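Local coordinates for protein oxidoreductase (Methanosarcina mazei, PDB 3KA7) that binds flavin-adenine dinucleotide and probably acts as an oxidoreductase of the flavin-containing amine oxidoreductase family, at residues Met1-Leu13 / His24-Gly37. Residues are numbered along the deposited sequence; the frame is centred on the assembly and turned at random.
Sequences MKTVVIGAGLGGL and HEVEVFERLPITGG. With FAD (flavin-adenine dinucleotide), chain B.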
HETATM    1  N   MSE A   1      -9.165  -1.733  29.530  1.00 25.48           N
HETATM    2  CA  MSE A   1      -8.068  -0.742  29.664  1.00 25.09           C
HETATM    3  C   MSE A   1      -8.454   0.584  29.054  1.00 24.16           C
HETATM    4  O   MSE A   1      -9.357   0.659  28.216  1.00 24.41           O
HETATM    5  CB  MSE A   1      -6.839  -1.214  28.909  1.00 25.97           C
HETATM    6  CG  MSE A   1      -6.225  -2.492  29.382  1.00 28.83           C
HETATM    7 SE   MSE A   1      -4.640  -2.748  28.282  1.00 37.26          SE
HETATM    8  CE  MSE A   1      -5.449  -3.535  26.686  1.00 35.30           C
ATOM      9  N   LYS A   2      -7.736   1.627  29.449  1.00 22.31           N
ATOM     10  CA  LYS A   2      -7.832   2.899  28.773  1.00 21.28           C
ATOM     11  C   LYS A   2      -6.738   2.897  27.711  1.00 19.64           C
ATOM     12  O   LYS A   2      -5.559   2.700  28.023  1.00 18.93           O
ATOM     13  CB  LYS A   2      -7.635   4.046  29.759  1.00 21.87           C
ATOM     14  CG  LYS A   2      -8.007   5.400  29.198  1.00 24.22           C
ATOM     15  CD  LYS A   2      -7.765   6.529  30.201  1.00 27.32           C
ATOM     16  CE  LYS A   2      -8.747   6.458  31.366  1.00 29.70           C
ATOM     17  NZ  LYS A   2      -8.412   7.443  32.448  1.00 32.18           N
ATOM     18  N   THR A   3      -7.134   3.069  26.458  1.00 18.00           N
ATOM     19  CA  THR A   3      -6.179   3.007  25.352  1.00 16.55           C
ATOM     20  C   THR A   3      -6.288   4.258  24.479  1.00 15.54           C
ATOM     21  O   THR A   3      -7.354   4.868  24.357  1.00 15.07           O
ATOM     22  CB  THR A   3      -6.398   1.757  24.465  1.00 17.17           C
ATOM     23  OG1 THR A   3      -7.536   1.964  23.627  1.00 18.25           O
ATOM     24  CG2 THR A   3      -6.618   0.497  25.303  1.00 15.48           C
ATOM     25  N   VAL A   4      -5.166   4.661  23.898  1.00 14.18           N
ATOM     26  CA  VAL A   4      -5.166   5.792  22.996  1.00 13.60           C
ATOM     27  C   VAL A   4      -4.452   5.380  21.717  1.00 12.72           C
ATOM     28  O   VAL A   4      -3.485   4.603  21.756  1.00 11.79           O
ATOM     29  CB  VAL A   4      -4.488   7.037  23.616  1.00 14.29           C
ATOM     30  CG1 VAL A   4      -5.277   7.505  24.864  1.00 15.30           C
ATOM     31  CG2 VAL A   4      -3.052   6.740  23.966  1.00 15.15           C
ATOM     32  N   VAL A   5      -4.951   5.889  20.601  1.00 11.93           N
ATOM     33  CA  VAL A   5      -4.358   5.628  19.299  1.00 11.59           C
ATOM     34  C   VAL A   5      -3.882   6.956  18.753  1.00 11.00           C
ATOM     35  O   VAL A   5      -4.635   7.939  18.733  1.00 10.70           O
ATOM     36  CB  VAL A   5      -5.393   5.022  18.335  1.00 11.83           C
ATOM     37  CG1 VAL A   5      -4.771   4.800  16.958  1.00 12.39           C
ATOM     38  CG2 VAL A   5      -5.922   3.701  18.899  1.00 12.44           C
ATOM     39  N   ILE A   6      -2.626   6.997  18.314  1.00 10.06           N
ATOM     40  CA  ILE A   6      -2.068   8.223  17.746  1.00 10.05           C
ATOM     41  C   ILE A   6      -2.158   8.128  16.227  1.00  9.47           C
ATOM     42  O   ILE A   6      -1.458   7.328  15.629  1.00  9.40           O
ATOM     43  CB  ILE A   6      -0.596   8.410  18.164  1.00 10.23           C
ATOM     44  CG1 ILE A   6      -0.458   8.339  19.697  1.00 12.57           C
ATOM     45  CG2 ILE A   6      -0.065   9.740  17.627  1.00 10.91           C
ATOM     46  CD1 ILE A   6       0.977   8.287  20.184  1.00 13.85           C
ATOM     47  N   GLY A   7      -3.038   8.923  15.617  1.00  9.19           N
ATOM     48  CA  GLY A   7      -3.200   8.950  14.161  1.00  9.58           C
ATOM     49  C   GLY A   7      -4.368   8.089  13.716  1.00 10.02           C
ATOM     50  O   GLY A   7      -4.473   6.918  14.123  1.00 10.98           O
ATOM     51  N   ALA A   8      -5.233   8.666  12.888  1.00  9.58           N
ATOM     52  CA  ALA A   8      -6.399   7.971  12.350  1.00  9.66           C
ATOM     53  C   ALA A   8      -6.155   7.453  10.944  1.00  9.12           C
ATOM     54  O   ALA A   8      -7.030   7.539  10.101  1.00  9.41           O
ATOM     55  CB  ALA A   8      -7.638   8.877  12.381  1.00 10.41           C
ATOM     56  N   GLY A   9      -4.970   6.901  10.698  1.00  9.07           N
ATOM     57  CA  GLY A   9      -4.736   6.199   9.447  1.00  9.05           C
ATOM     58  C   GLY A   9      -5.448   4.862   9.496  1.00  9.04           C
ATOM     59  O   GLY A   9      -6.029   4.499  10.510  1.00  8.93           O
ATOM     60  N   LEU A  10      -5.364   4.100   8.416  1.00  8.95           N
ATOM     61  CA  LEU A  10      -6.040   2.815   8.380  1.00  9.35           C
ATOM     62  C   LEU A  10      -5.612   1.921   9.549  1.00  9.89           C
ATOM     63  O   LEU A  10      -6.453   1.295  10.205  1.00  9.60           O
ATOM     64  CB  LEU A  10      -5.782   2.132   7.036  1.00  9.48           C
ATOM     65  CG  LEU A  10      -6.375   0.732   6.883  1.00 10.03           C
ATOM     66  CD1 LEU A  10      -7.904   0.785   6.901  1.00 11.90           C
ATOM     67  CD2 LEU A  10      -5.853   0.113   5.604  1.00 11.25           C
ATOM     68  N   GLY A  11      -4.312   1.844   9.810  1.00  9.13           N
ATOM     69  CA  GLY A  11      -3.823   1.058  10.944  1.00  9.73           C
ATOM     70  C   GLY A  11      -4.438   1.464  12.280  1.00  9.89           C
ATOM     71  O   GLY A  11      -4.850   0.611  13.074  1.00  9.54           O
ATOM     72  N   GLY A  12      -4.485   2.769  12.542  1.00  9.56           N
ATOM     73  CA  GLY A  12      -5.024   3.276  13.792  1.00  9.93           C
ATOM     74  C   GLY A  12      -6.506   2.998  13.944  1.00 10.16           C
ATOM     75  O   GLY A  12      -6.973   2.645  15.040  1.00 10.11           O
ATOM     76  N   LEU A  13      -7.243   3.145  12.845  1.00 10.01           N
ATOM     77  CA  LEU A  13      -8.691   2.891  12.853  1.00 10.06           C
ATOM     78  C   LEU A  13      -9.021   1.403  12.980  1.00  9.86           C
ATOM     79  O   LEU A  13      -9.946   1.032  13.709  1.00  9.58           O
ATOM     80  CB  LEU A  13      -9.355   3.480  11.618  1.00  9.76           C
ATOM     81  CG  LEU A  13      -9.300   5.009  11.523  1.00 11.00           C
ATOM     82  CD1 LEU A  13      -9.850   5.480  10.182  1.00 12.54           C
ATOM     83  CD2 LEU A  13     -10.050   5.659  12.671  1.00 13.24           C
ATOM     84  N   HIS A  24     -12.437  -2.188  25.452  1.00 17.72           N
ATOM     85  CA  HIS A  24     -11.546  -1.148  25.973  1.00 18.56           C
ATOM     86  C   HIS A  24     -12.033   0.274  25.682  1.00 18.47           C
ATOM     87  O   HIS A  24     -12.735   0.508  24.694  1.00 18.63           O
ATOM     88  CB  HIS A  24     -10.125  -1.379  25.450  1.00 18.58           C
ATOM     89  CG  HIS A  24      -9.605  -2.744  25.764  1.00 19.53           C
ATOM     90  ND1 HIS A  24      -9.439  -3.193  27.061  1.00 20.76           N
ATOM     91  CD2 HIS A  24      -9.258  -3.774  24.959  1.00 19.66           C
ATOM     92  CE1 HIS A  24      -8.996  -4.439  27.034  1.00 21.48           C
ATOM     93  NE2 HIS A  24      -8.885  -4.815  25.771  1.00 21.36           N
ATOM     94  N   GLU A  25     -11.688   1.218  26.560  1.00 18.58           N
ATOM     95  CA  GLU A  25     -11.996   2.615  26.296  1.00 19.66           C
ATOM     96  C   GLU A  25     -10.943   3.075  25.311  1.00 19.04           C
ATOM     97  O   GLU A  25      -9.759   2.934  25.587  1.00 19.88           O
ATOM     98  CB  GLU A  25     -11.872   3.469  27.558  1.00 20.05           C
ATOM     99  CG  GLU A  25     -12.916   3.220  28.642  1.00 23.86           C
ATOM    100  CD  GLU A  25     -12.864   4.281  29.737  1.00 28.73           C
ATOM    101  OE1 GLU A  25     -12.217   5.339  29.524  1.00 30.88           O
ATOM    102  OE2 GLU A  25     -13.479   4.065  30.805  1.00 31.99           O
ATOM    103  N   VAL A  26     -11.370   3.611  24.179  1.00 18.50           N
ATOM    104  CA  VAL A  26     -10.432   4.047  23.142  1.00 17.70           C
ATOM    105  C   VAL A  26     -10.689   5.477  22.685  1.00 16.74           C
ATOM    106  O   VAL A  26     -11.830   5.856  22.379  1.00 16.82           O
ATOM    107  CB  VAL A  26     -10.460   3.108  21.901  1.00 18.10           C
ATOM    108  CG1 VAL A  26     -10.222   1.667  22.301  1.00 19.03           C
ATOM    109  CG2 VAL A  26     -11.768   3.234  21.147  1.00 19.63           C
ATOM    110  N   GLU A  27      -9.625   6.274  22.631  1.00 15.66           N
ATOM    111  CA  GLU A  27      -9.693   7.598  22.021  1.00 15.50           C
ATOM    112  C   GLU A  27      -8.603   7.696  20.967  1.00 14.38           C
ATOM    113  O   GLU A  27      -7.455   7.331  21.236  1.00 14.49           O
ATOM    114  CB  GLU A  27      -9.495   8.691  23.062  1.00 16.23           C
ATOM    115  CG  GLU A  27     -10.551   8.664  24.150  1.00 19.27           C
ATOM    116  CD  GLU A  27     -10.503   9.892  25.016  1.00 24.14           C
ATOM    117  OE1 GLU A  27     -10.476  11.012  24.455  1.00 26.45           O
ATOM    118  OE2 GLU A  27     -10.496   9.735  26.254  1.00 26.22           O
ATOM    119  N   VAL A  28      -8.981   8.170  19.782  1.00 13.35           N
ATOM    120  CA  VAL A  28      -8.046   8.331  18.664  1.00 13.03           C
ATOM    121  C   VAL A  28      -7.770   9.807  18.469  1.00 13.04           C
ATOM    122  O   VAL A  28      -8.701  10.591  18.433  1.00 13.50           O
ATOM    123  CB  VAL A  28      -8.657   7.802  17.361  1.00 13.16           C
ATOM    124  CG1 VAL A  28      -7.614   7.816  16.238  1.00 12.84           C
ATOM    125  CG2 VAL A  28      -9.209   6.375  17.582  1.00 11.75           C
ATOM    126  N   PHE A  29      -6.496  10.181  18.330  1.00 12.98           N
ATOM    127  CA  PHE A  29      -6.134  11.573  18.094  1.00 13.13           C
ATOM    128  C   PHE A  29      -5.498  11.734  16.717  1.00 12.94           C
ATOM    129  O   PHE A  29      -4.459  11.143  16.439  1.00 13.04           O
ATOM    130  CB  PHE A  29      -5.194  12.071  19.192  1.00 13.57           C
ATOM    131  CG  PHE A  29      -5.813  12.035  20.568  1.00 14.02           C
ATOM    132  CD1 PHE A  29      -6.357  13.179  21.131  1.00 15.61           C
ATOM    133  CD2 PHE A  29      -5.873  10.851  21.277  1.00 14.61           C
ATOM    134  CE1 PHE A  29      -6.941  13.141  22.396  1.00 15.88           C
ATOM    135  CE2 PHE A  29      -6.456  10.806  22.549  1.00 14.69           C
ATOM    136  CZ  PHE A  29      -6.991  11.954  23.096  1.00 15.42           C
ATOM    137  N   GLU A  30      -6.147  12.514  15.863  1.00 13.51           N
ATOM    138  CA  GLU A  30      -5.680  12.740  14.494  1.00 13.82           C
ATOM    139  C   GLU A  30      -5.388  14.227  14.273  1.00 14.67           C
ATOM    140  O   GLU A  30      -6.218  15.097  14.596  1.00 13.73           O
ATOM    141  CB  GLU A  30      -6.737  12.264  13.491  1.00 13.54           C
ATOM    142  CG  GLU A  30      -6.551  12.810  12.076  1.00 13.64           C
ATOM    143  CD  GLU A  30      -5.249  12.334  11.453  1.00 14.13           C
ATOM    144  OE1 GLU A  30      -4.926  11.145  11.642  1.00 11.98           O
ATOM    145  OE2 GLU A  30      -4.547  13.146  10.810  1.00 13.71           O
ATOM    146  N   ARG A  31      -4.218  14.512  13.703  1.00 14.59           N
ATOM    147  CA  ARG A  31      -3.756  15.883  13.522  1.00 15.86           C
ATOM    148  C   ARG A  31      -4.496  16.654  12.425  1.00 15.74           C
ATOM    149  O   ARG A  31      -4.677  17.868  12.541  1.00 15.86           O
ATOM    150  CB  ARG A  31      -2.249  15.891  13.241  1.00 16.27           C
ATOM    151  CG  ARG A  31      -1.566  17.223  13.442  1.00 19.48           C
ATOM    152  CD  ARG A  31      -0.110  17.128  12.997  1.00 22.90           C
ATOM    153  NE  ARG A  31      -0.071  16.825  11.584  1.00 24.40           N
ATOM    154  CZ  ARG A  31       0.160  17.728  10.640  1.00 25.36           C
ATOM    155  NH1 ARG A  31       0.423  18.991  10.961  1.00 26.14           N
ATOM    156  NH2 ARG A  31       0.147  17.358   9.374  1.00 24.69           N
ATOM    157  N   LEU A  32      -4.907  15.962  11.364  1.00 15.23           N
ATOM    158  CA  LEU A  32      -5.592  16.596  10.237  1.00 15.88           C
ATOM    159  C   LEU A  32      -7.080  16.809  10.529  1.00 16.44           C
ATOM    160  O   LEU A  32      -7.594  16.288  11.521  1.00 16.83           O
ATOM    161  CB  LEU A  32      -5.425  15.752   8.971  1.00 15.38           C
ATOM    162  CG  LEU A  32      -3.997  15.615   8.434  1.00 14.67           C
ATOM    163  CD1 LEU A  32      -3.940  14.636   7.267  1.00 13.21           C
ATOM    164  CD2 LEU A  32      -3.460  16.975   8.026  1.00 14.64           C
ATOM    165  N   PRO A  33      -7.770  17.584   9.673  1.00 17.10           N
ATOM    166  CA  PRO A  33      -9.208  17.806   9.847  1.00 17.57           C
ATOM    167  C   PRO A  33     -10.062  16.578   9.572  1.00 17.59           C
ATOM    168  O   PRO A  33     -11.227  16.532   9.978  1.00 18.39           O
ATOM    169  CB  PRO A  33      -9.535  18.895   8.811  1.00 17.80           C
ATOM    170  CG  PRO A  33      -8.227  19.529   8.484  1.00 18.22           C
ATOM    171  CD  PRO A  33      -7.200  18.449   8.626  1.00 17.30           C
ATOM    172  N   ILE A  34      -9.497  15.589   8.885  1.00 17.37           N
ATOM    173  CA  ILE A  34     -10.232  14.374   8.574  1.00 17.13           C
ATOM    174  C   ILE A  34      -9.403  13.145   8.920  1.00 15.91           C
ATOM    175  O   ILE A  34      -8.187  13.224   9.092  1.00 15.26           O
ATOM    176  CB  ILE A  34     -10.614  14.290   7.091  1.00 17.73           C
ATOM    177  CG1 ILE A  34      -9.360  14.111   6.234  1.00 18.94           C
ATOM    178  CG2 ILE A  34     -11.450  15.518   6.674  1.00 20.06           C
ATOM    179  CD1 ILE A  34      -9.671  13.816   4.771  1.00 21.49           C
ATOM    180  N   THR A  35     -10.082  12.013   9.013  1.00 15.15           N
ATOM    181  CA  THR A  35      -9.446  10.743   9.333  1.00 14.92           C
ATOM    182  C   THR A  35      -9.087  10.026   8.027  1.00 13.71           C
ATOM    183  O   THR A  35      -9.578  10.378   6.941  1.00 13.45           O
ATOM    184  CB  THR A  35     -10.418   9.828  10.084  1.00 15.24           C
ATOM    185  OG1 THR A  35     -11.600   9.678   9.287  1.00 17.27           O
ATOM    186  CG2 THR A  35     -10.797  10.429  11.460  1.00 16.27           C
ATOM    187  N   GLY A  36      -8.240   9.010   8.128  1.00 12.42           N
ATOM    188  CA  GLY A  36      -8.016   8.131   6.987  1.00 10.98           C
ATOM    189  C   GLY A  36      -6.572   8.125   6.522  1.00 10.59           C
ATOM    190  O   GLY A  36      -6.144   7.179   5.850  1.00  9.95           O
ATOM    191  N   GLY A  37      -5.821   9.164   6.877  1.00  9.53           N
ATOM    192  CA  GLY A  37      -4.419   9.236   6.468  1.00  9.78           C
ATOM    193  C   GLY A  37      -4.301   9.074   4.957  1.00  9.10           C
ATOM    194  O   GLY A  37      -5.006   9.744   4.199  1.00  8.81           O
TER
HETATM  195  PA  FAD B 500      -1.201   6.650   7.638  1.00  9.21           P
HETATM  196  O1A FAD B 500       0.278   6.928   7.560  1.00 10.01           O
HETATM  197  O2A FAD B 500      -1.976   6.752   6.345  1.00  9.81           O
HETATM  198  O5B FAD B 500      -1.865   7.636   8.716  1.00  7.97           O
HETATM  199  C5B FAD B 500      -1.066   8.192   9.753  1.00  5.76           C
HETATM  200  C4B FAD B 500      -1.964   9.255  10.392  1.00  7.06           C
HETATM  201  O4B FAD B 500      -1.345   9.843  11.519  1.00  8.95           O
HETATM  202  C3B FAD B 500      -2.270  10.380   9.399  1.00  9.09           C
HETATM  203  O3B FAD B 500      -3.672  10.555   9.267  1.00  9.76           O
HETATM  204  C2B FAD B 500      -1.606  11.609  10.026  1.00  9.94           C
HETATM  205  O2B FAD B 500      -2.302  12.812   9.763  1.00 11.67           O
HETATM  206  C1B FAD B 500      -1.586  11.248  11.507  1.00  8.38           C
HETATM  207  N9A FAD B 500      -0.516  11.882  12.288  1.00 11.42           N
HETATM  208  C8A FAD B 500       0.813  12.069  11.967  1.00 11.21           C
HETATM  209  N7A FAD B 500       1.430  12.645  13.039  1.00  9.24           N
HETATM  210  C5A FAD B 500       0.499  12.813  14.017  1.00 11.05           C
HETATM  211  C6A FAD B 500       0.557  13.362  15.289  1.00 11.31           C
HETATM  212  N6A FAD B 500       1.725  13.735  15.803  1.00 10.28           N
HETATM  213  N1A FAD B 500      -0.587  13.394  16.060  1.00 11.04           N
HETATM  214  C2A FAD B 500      -1.785  12.902  15.582  1.00 12.03           C
HETATM  215  N3A FAD B 500      -1.844  12.363  14.314  1.00 11.10           N
HETATM  216  C4A FAD B 500      -0.716  12.333  13.559  1.00 11.07           C
HETATM  217  N1  FAD B 500      -2.340   0.510  -0.482  1.00 11.04           N
HETATM  218  C2  FAD B 500      -3.203  -0.466  -0.950  1.00 13.56           C
HETATM  219  O2  FAD B 500      -3.515  -1.414  -0.216  1.00 12.33           O
HETATM  220  N3  FAD B 500      -3.684  -0.381  -2.247  1.00 13.03           N
HETATM  221  C4  FAD B 500      -3.311   0.663  -3.075  1.00 14.43           C
HETATM  222  O4  FAD B 500      -3.735   0.745  -4.228  1.00 16.98           O
HETATM  223  C4X FAD B 500      -2.442   1.639  -2.609  1.00 12.76           C
HETATM  224  N5  FAD B 500      -2.048   2.678  -3.441  1.00 13.49           N
HETATM  225  C5X FAD B 500      -1.192   3.652  -2.954  1.00 12.24           C
HETATM  226  C6  FAD B 500      -0.800   4.712  -3.771  1.00 14.64           C
HETATM  227  C7  FAD B 500       0.043   5.702  -3.281  1.00 13.95           C
HETATM  228  C7M FAD B 500       0.453   6.834  -4.189  1.00 15.35           C
HETATM  229  C8  FAD B 500       0.495   5.618  -1.971  1.00 12.91           C
HETATM  230  C8M FAD B 500       1.413   6.662  -1.405  1.00 15.59           C
HETATM  231  C9  FAD B 500       0.115   4.556  -1.153  1.00 11.82           C
HETATM  232  C9A FAD B 500      -0.737   3.571  -1.643  1.00 11.14           C
HETATM  233  N10 FAD B 500      -1.118   2.512  -0.830  1.00 10.60           N
HETATM  234  C10 FAD B 500      -1.970   1.553  -1.305  1.00 11.21           C
HETATM  235  C1' FAD B 500      -0.568   2.351   0.549  1.00  7.30           C
HETATM  236  C2' FAD B 500      -1.604   2.864   1.556  1.00  8.89           C
HETATM  237  O2' FAD B 500      -2.115   4.119   1.114  1.00  9.31           O
HETATM  238  C3' FAD B 500      -0.940   3.005   2.923  1.00  9.53           C
HETATM  239  O3' FAD B 500      -0.185   1.830   3.199  1.00  9.56           O
HETATM  240  C4' FAD B 500      -1.891   3.227   4.096  1.00  8.47           C
HETATM  241  O4' FAD B 500      -2.837   4.242   3.830  1.00  8.97           O
HETATM  242  C5' FAD B 500      -1.034   3.672   5.275  1.00  8.81           C
HETATM  243  O5' FAD B 500      -1.834   3.589   6.429  1.00  7.02           O
HETATM  244  P   FAD B 500      -1.180   3.739   7.868  1.00  9.21           P
HETATM  245  O1P FAD B 500      -1.905   2.829   8.828  1.00  8.46           O
HETATM  246  O2P FAD B 500       0.325   3.564   7.834  1.00  8.08           O
HETATM  247  O3P FAD B 500      -1.496   5.239   8.357  1.00 10.29           O
HETATM  248  O   HOH W   1      -4.241   5.260   6.026  1.00  9.77           O
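His24 takes the chain's first amine through ring atom ND1, with Met1 N lying 2.9 Å away near the ring plane. The selenomethionine at Met1 bends at its third torsion (-82°), which lays its methyl CE over one face of the same imidazole in a CH-pi contact. From Glu25 to Phe29 the strand runs parallel to 2-6 and pairs with it from Lys2 to Ile6. Glu25 O accepts twice, from Thr3 N and from Thr3 OG1 at 3.1 Å; the hydroxyl comes to the carbonyl tilted from its plane, and this bond satisfies a polar group on a buried face. Branched Val26 and Val28 suit that face, which helix 10-21 covers: Val28 CG2 reaches Val5 CB and CG1 reaches Ala8 CB at 4.0 Å. On the other face Glu27 turns its carboxylate to His214, while Phe29 offers its ring edge to Val4 CG1. Glu30, CG anti to the backbone N (chi1 163°) and bent at chi2, sets its carboxylate between protein and cofactor. Glu30 OE1 receives Ala8 N nearly along its C-O axis at 2.8 Å, and also FAD O3B; OE2 takes FAD O2B, in a very short bond, and Leu32 N, which helps fix the carboxylate's rotation. Thr35 CG2 packs on Ala8 CB, its hydroxyl turned to Glu203, and Gly36 N binds Ala8 O. Gly36 O and Leu10 N share a water with FAD O2A, while Gly37, like Gly7 and Gly9, leaves room for the cofactor. Two parallel strands joined by helix 10-21, a glycine-rich turn (Gly11 N on FAD O1P) after the first and a ribose-binding acid ending the second: this is the dinucleotide-binding beta-alpha-beta unit of a Rossmann fold.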